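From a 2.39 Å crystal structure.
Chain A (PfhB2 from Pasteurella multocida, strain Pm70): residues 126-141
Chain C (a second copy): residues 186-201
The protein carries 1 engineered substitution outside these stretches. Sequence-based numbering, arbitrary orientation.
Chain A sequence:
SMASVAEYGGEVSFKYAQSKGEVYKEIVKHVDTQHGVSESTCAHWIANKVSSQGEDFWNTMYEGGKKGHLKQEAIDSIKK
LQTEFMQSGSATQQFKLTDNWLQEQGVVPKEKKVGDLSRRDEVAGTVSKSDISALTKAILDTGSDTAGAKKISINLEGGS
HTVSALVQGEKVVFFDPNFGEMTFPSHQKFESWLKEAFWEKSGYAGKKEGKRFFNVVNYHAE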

# COMPACT_ATOMS: atom_id res chain seq x y z
N THR A 126 14.62 -2.96 -8.22
CA THR A 126 14.01 -2.82 -6.89
C THR A 126 14.33 -1.40 -6.39
O THR A 126 15.46 -0.96 -6.65
CB THR A 126 14.55 -3.99 -6.06
OG1 THR A 126 13.45 -4.86 -5.79
CG2 THR A 126 15.27 -3.56 -4.80
N VAL A 127 13.41 -0.75 -5.67
CA VAL A 127 13.72 0.48 -4.87
C VAL A 127 13.42 0.18 -3.40
O VAL A 127 12.72 -0.80 -3.14
CB VAL A 127 12.90 1.69 -5.35
CG1 VAL A 127 13.27 2.12 -6.75
CG2 VAL A 127 11.40 1.45 -5.24
N SER A 128 13.89 1.04 -2.50
CA SER A 128 13.51 0.99 -1.06
C SER A 128 13.55 2.41 -0.50
O SER A 128 14.03 3.31 -1.20
CB SER A 128 14.40 0.05 -0.29
OG SER A 128 15.76 0.51 -0.31
N LYS A 129 13.05 2.58 0.72
CA LYS A 129 13.13 3.83 1.51
C LYS A 129 14.53 4.45 1.38
O LYS A 129 14.61 5.68 1.27
CB LYS A 129 12.81 3.53 2.98
CG LYS A 129 12.98 4.72 3.91
CD LYS A 129 11.93 5.77 3.68
CE LYS A 129 12.14 7.04 4.47
NZ LYS A 129 11.89 6.79 5.90
N SER A 130 15.60 3.64 1.39
CA SER A 130 17.00 4.12 1.55
C SER A 130 17.87 3.89 0.31
O SER A 130 18.98 4.42 0.32
CB SER A 130 17.61 3.49 2.77
OG SER A 130 17.31 2.11 2.81
N ASP A 131 17.41 3.16 -0.71
CA ASP A 131 18.22 2.93 -1.94
C ASP A 131 17.37 3.07 -3.22
O ASP A 131 16.39 2.31 -3.37
CB ASP A 131 18.89 1.56 -1.96
CG ASP A 131 19.75 1.38 -3.21
OD1 ASP A 131 20.38 2.38 -3.63
OD2 ASP A 131 19.76 0.26 -3.79
N ILE A 132 17.77 3.97 -4.13
CA ILE A 132 17.21 4.09 -5.51
C ILE A 132 18.34 4.15 -6.54
O ILE A 132 18.12 4.68 -7.66
CB ILE A 132 16.28 5.31 -5.63
CG1 ILE A 132 17.01 6.62 -5.38
CG2 ILE A 132 15.07 5.17 -4.73
CD1 ILE A 132 16.17 7.83 -5.71
N SER A 133 19.51 3.61 -6.20
CA SER A 133 20.73 3.66 -7.05
C SER A 133 20.47 2.96 -8.38
O SER A 133 20.83 3.53 -9.41
CB SER A 133 21.94 3.10 -6.35
OG SER A 133 22.48 4.08 -5.47
N ALA A 134 19.88 1.77 -8.39
CA ALA A 134 19.63 1.01 -9.64
C ALA A 134 18.61 1.76 -10.50
O ALA A 134 18.81 1.81 -11.71
CB ALA A 134 19.21 -0.40 -9.36
N LEU A 135 17.57 2.34 -9.89
CA LEU A 135 16.52 3.12 -10.61
C LEU A 135 17.18 4.33 -11.28
O LEU A 135 16.91 4.56 -12.48
CB LEU A 135 15.43 3.59 -9.63
CG LEU A 135 14.45 4.61 -10.21
CD1 LEU A 135 13.66 4.04 -11.37
CD2 LEU A 135 13.49 5.10 -9.14
N THR A 136 17.99 5.07 -10.52
CA THR A 136 18.69 6.30 -10.97
C THR A 136 19.60 5.99 -12.17
O THR A 136 19.58 6.78 -13.12
CB THR A 136 19.47 6.95 -9.82
OG1 THR A 136 18.56 7.25 -8.78
CG2 THR A 136 20.15 8.23 -10.24
N LYS A 137 20.35 4.90 -12.12
CA LYS A 137 21.26 4.46 -13.23
C LYS A 137 20.42 4.11 -14.46
O LYS A 137 20.80 4.50 -15.56
CB LYS A 137 22.14 3.28 -12.83
CG LYS A 137 23.29 3.62 -11.89
CD LYS A 137 24.11 2.44 -11.46
CE LYS A 137 25.32 2.20 -12.34
NZ LYS A 137 26.28 1.26 -11.72
N ALA A 138 19.29 3.42 -14.29
CA ALA A 138 18.40 3.03 -15.41
C ALA A 138 17.86 4.29 -16.10
O ALA A 138 17.76 4.29 -17.34
CB ALA A 138 17.28 2.13 -14.90
N ILE A 139 17.51 5.32 -15.32
CA ILE A 139 16.98 6.61 -15.86
C ILE A 139 18.09 7.30 -16.66
O ILE A 139 17.82 7.72 -17.80
CB ILE A 139 16.41 7.51 -14.76
CG1 ILE A 139 15.22 6.88 -14.02
CG2 ILE A 139 16.03 8.86 -15.36
CD1 ILE A 139 14.87 7.55 -12.73
N LEU A 140 19.30 7.40 -16.10
CA LEU A 140 20.43 8.18 -16.69
C LEU A 140 21.09 7.44 -17.86
O LEU A 140 21.61 8.13 -18.73
CB LEU A 140 21.45 8.49 -15.59
CG LEU A 140 21.02 9.54 -14.58
CD1 LEU A 140 22.10 9.74 -13.53
CD2 LEU A 140 20.70 10.85 -15.29
N ASP A 141 21.10 6.11 -17.89
CA ASP A 141 21.76 5.31 -18.96
C ASP A 141 21.12 5.63 -20.31
O ASP A 141 19.90 5.58 -20.41
CB ASP A 141 21.69 3.81 -18.66
CG ASP A 141 22.50 2.94 -19.62
OD1 ASP A 141 23.43 3.47 -20.28
OD2 ASP A 141 22.20 1.75 -19.75
N SER C 186 22.91 18.85 -15.45
CA SER C 186 23.90 17.75 -15.28
C SER C 186 23.23 16.51 -14.65
O SER C 186 22.23 16.68 -13.92
CB SER C 186 25.07 18.20 -14.44
OG SER C 186 24.71 18.27 -13.07
N HIS C 187 23.77 15.32 -14.91
CA HIS C 187 23.34 14.04 -14.27
C HIS C 187 23.53 14.14 -12.76
O HIS C 187 22.62 13.73 -12.05
CB HIS C 187 24.11 12.83 -14.82
CG HIS C 187 23.69 12.40 -16.20
ND1 HIS C 187 23.87 11.08 -16.68
CD2 HIS C 187 23.07 13.08 -17.18
CE1 HIS C 187 23.46 11.07 -17.95
NE2 HIS C 187 22.94 12.22 -18.26
N GLN C 188 24.67 14.67 -12.31
CA GLN C 188 25.02 14.78 -10.87
C GLN C 188 23.89 15.53 -10.15
O GLN C 188 23.41 15.05 -9.10
CB GLN C 188 26.37 15.49 -10.70
CG GLN C 188 27.27 14.93 -9.61
CD GLN C 188 26.55 14.86 -8.30
OE1 GLN C 188 25.92 13.86 -7.98
NE2 GLN C 188 26.50 16.00 -7.62
N LYS C 189 23.47 16.67 -10.70
CA LYS C 189 22.47 17.56 -10.06
C LYS C 189 21.13 16.82 -9.95
O LYS C 189 20.51 16.89 -8.87
CB LYS C 189 22.39 18.88 -10.82
CG LYS C 189 23.57 19.80 -10.55
CD LYS C 189 23.51 21.09 -11.32
CE LYS C 189 24.73 21.95 -11.10
NZ LYS C 189 25.05 22.75 -12.30
N PHE C 190 20.73 16.10 -11.00
CA PHE C 190 19.52 15.24 -11.00
C PHE C 190 19.63 14.12 -9.96
O PHE C 190 18.67 13.92 -9.20
CB PHE C 190 19.24 14.65 -12.39
CG PHE C 190 18.14 13.62 -12.38
CD1 PHE C 190 16.81 14.02 -12.29
CD2 PHE C 190 18.43 12.27 -12.41
CE1 PHE C 190 15.79 13.07 -12.26
CE2 PHE C 190 17.41 11.33 -12.36
CZ PHE C 190 16.10 11.73 -12.30
N GLU C 191 20.75 13.40 -9.93
CA GLU C 191 20.93 12.22 -9.06
C GLU C 191 20.85 12.66 -7.59
O GLU C 191 20.11 12.01 -6.83
CB GLU C 191 22.25 11.53 -9.38
CG GLU C 191 22.52 10.32 -8.51
CD GLU C 191 23.60 9.38 -9.05
OE1 GLU C 191 23.65 9.11 -10.28
OE2 GLU C 191 24.40 8.92 -8.23
N SER C 192 21.57 13.72 -7.20
CA SER C 192 21.58 14.23 -5.81
C SER C 192 20.17 14.67 -5.41
O SER C 192 19.73 14.26 -4.35
CB SER C 192 22.55 15.34 -5.64
OG SER C 192 23.79 14.89 -6.11
N TRP C 193 19.50 15.45 -6.25
CA TRP C 193 18.12 15.95 -6.01
C TRP C 193 17.16 14.79 -5.84
O TRP C 193 16.37 14.83 -4.89
CB TRP C 193 17.65 16.84 -7.15
CG TRP C 193 16.21 17.20 -7.04
CD1 TRP C 193 15.66 18.18 -6.26
CD2 TRP C 193 15.12 16.56 -7.71
NE1 TRP C 193 14.30 18.21 -6.44
CE2 TRP C 193 13.95 17.23 -7.33
CE3 TRP C 193 15.03 15.51 -8.63
CZ2 TRP C 193 12.70 16.88 -7.83
CZ3 TRP C 193 13.80 15.14 -9.10
CH2 TRP C 193 12.65 15.82 -8.71
N LEU C 194 17.20 13.79 -6.71
CA LEU C 194 16.29 12.62 -6.69
C LEU C 194 16.51 11.86 -5.37
O LEU C 194 15.50 11.59 -4.69
CB LEU C 194 16.55 11.72 -7.90
CG LEU C 194 15.42 10.74 -8.20
CD1 LEU C 194 14.20 11.47 -8.75
CD2 LEU C 194 15.85 9.67 -9.18
N LYS C 195 17.77 11.60 -5.01
CA LYS C 195 18.12 10.76 -3.83
C LYS C 195 17.95 11.55 -2.53
O LYS C 195 17.47 10.97 -1.57
CB LYS C 195 19.55 10.24 -3.97
CG LYS C 195 19.79 9.34 -5.18
CD LYS C 195 21.13 8.66 -5.19
CE LYS C 195 21.15 7.43 -6.08
NZ LYS C 195 22.51 6.85 -6.18
N GLU C 196 18.33 12.82 -2.48
CA GLU C 196 18.47 13.58 -1.21
C GLU C 196 17.21 14.40 -0.92
O GLU C 196 17.00 14.67 0.26
CB GLU C 196 19.69 14.49 -1.22
CG GLU C 196 21.02 13.76 -1.23
CD GLU C 196 22.21 14.68 -1.50
OE1 GLU C 196 22.05 15.92 -1.39
OE2 GLU C 196 23.30 14.18 -1.87
N ALA C 197 16.41 14.75 -1.93
CA ALA C 197 15.27 15.69 -1.78
C ALA C 197 13.97 15.03 -2.23
O ALA C 197 13.09 14.83 -1.38
CB ALA C 197 15.55 16.95 -2.55
N PHE C 198 13.85 14.64 -3.50
CA PHE C 198 12.58 14.19 -4.11
C PHE C 198 12.09 12.90 -3.44
O PHE C 198 10.89 12.82 -3.12
CB PHE C 198 12.71 13.97 -5.61
CG PHE C 198 11.40 13.68 -6.30
CD1 PHE C 198 10.41 14.65 -6.36
CD2 PHE C 198 11.14 12.44 -6.85
CE1 PHE C 198 9.19 14.38 -6.97
CE2 PHE C 198 9.93 12.17 -7.45
CZ PHE C 198 8.96 13.15 -7.53
N TRP C 199 12.96 11.92 -3.26
CA TRP C 199 12.53 10.54 -2.91
C TRP C 199 11.73 10.56 -1.62
O TRP C 199 10.63 10.01 -1.63
CB TRP C 199 13.74 9.62 -2.84
CG TRP C 199 13.37 8.19 -2.75
CD1 TRP C 199 13.76 7.33 -1.78
CD2 TRP C 199 12.52 7.45 -3.64
NE1 TRP C 199 13.21 6.09 -1.99
CE2 TRP C 199 12.45 6.13 -3.14
CE3 TRP C 199 11.84 7.75 -4.82
CZ2 TRP C 199 11.70 5.13 -3.76
CZ3 TRP C 199 11.11 6.76 -5.44
CH2 TRP C 199 11.03 5.47 -4.91
N GLU C 200 12.22 11.22 -0.57
CA GLU C 200 11.50 11.38 0.73
C GLU C 200 10.31 12.33 0.58
O GLU C 200 9.21 11.94 0.94
CB GLU C 200 12.44 11.86 1.83
CG GLU C 200 13.12 10.70 2.55
CD GLU C 200 13.58 11.02 3.97
OE1 GLU C 200 14.21 12.09 4.16
OE2 GLU C 200 13.29 10.20 4.88
N LYS C 201 10.52 13.54 0.07
CA LYS C 201 9.51 14.63 0.05
C LYS C 201 8.31 14.27 -0.84
O LYS C 201 7.24 14.88 -0.63
CB LYS C 201 10.10 15.95 -0.43
CG LYS C 201 11.07 16.61 0.53
CD LYS C 201 11.40 18.04 0.10
CE LYS C 201 12.18 18.83 1.14
NZ LYS C 201 13.59 18.38 1.21

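Helix 187-201 of chain C packs against the short helix 133-140 of chain A and the loop and strand end preceding it, the two helices running roughly antiparallel (149° between axes, 10.9 Å apart at closest approach), so that a walk up chain C runs broadly down chain A, from Leu140(A) toward the Val127(A)-Lys129(A) region. Together the stretches bury 804 Å², both sides summed. Ser186(C) starts the helix as its N-cap, its OG accepting from the backbone N of Lys189(C) at 3.1 Å. One residue on, His187(C) offers a ring face to Leu140(A), whose CD2 lies 3.5 Å from the ring centroid and 15° off the normal, a CH-pi contact; the ring's NE2 is hydrogen-bonded elsewhere in the structure. The same methyl, CD2 of Leu140(A), lies 3.9 Å from CD2 of Phe190(C), while CE2 of that phenyl ring is 4.1 Å from CG2 of Ile139(A). The buried Phe190(C) thus gives two aliphatic side chains a broad apolar surface.

Glu191(C) spans polar and apolar surroundings: its CG touches CG2 of Thr136(A) at 3.6 Å, and its OE2 forms a salt bridge with NZ of Lys195(C) at 3.5 Å. The backbones come close here, with CA of Thr136(A) 6.6 Å from CA of Glu191(C). Thr136(A) suits this approach because its branched side chain is compact and its OG1 is satisfied within its own chain, donating to O of Ile132(A) at 2.8 Å. Leu194(C), pointing toward chain A, fills the space between Ile132(A) and Ile139(A), with its CG 3.9 Å from CD1 of Ile132(A) and its CD2 4.2 Å from CD1 of Ile139(A).

Lys195(C) leaves its helix sideways, but its extended chain reaches chain A; the aliphatic CG lies 3.9 Å from CG1 of Ile132(A), and NZ donates a hydrogen bond to OG of Ser133(A) at 2.9 Å. A wider pi-type turn spans residues 194-198, and just beyond it stands Trp199(C), the residue most covered by the opposing stretch. CG2 of Ile132(A) sits over one face of the indole, 3.4 Å from the centroid of its five-membered ring, in a second CH-pi contact. At the ring edge, NE1 of Trp199(C) donates to O of Ser128(A) at 3.0 Å, giving the buried indole nitrogen a backbone acceptor. CZ2 of Trp199(C) also packs against CB of Val127(A) at 4.0 Å. Finally, exposed Glu200(C) brings its carboxylate back to Lys129(A) in a long salt bridge, 3.8 Å from OE2 of Glu200(C) to NZ of Lys129(A).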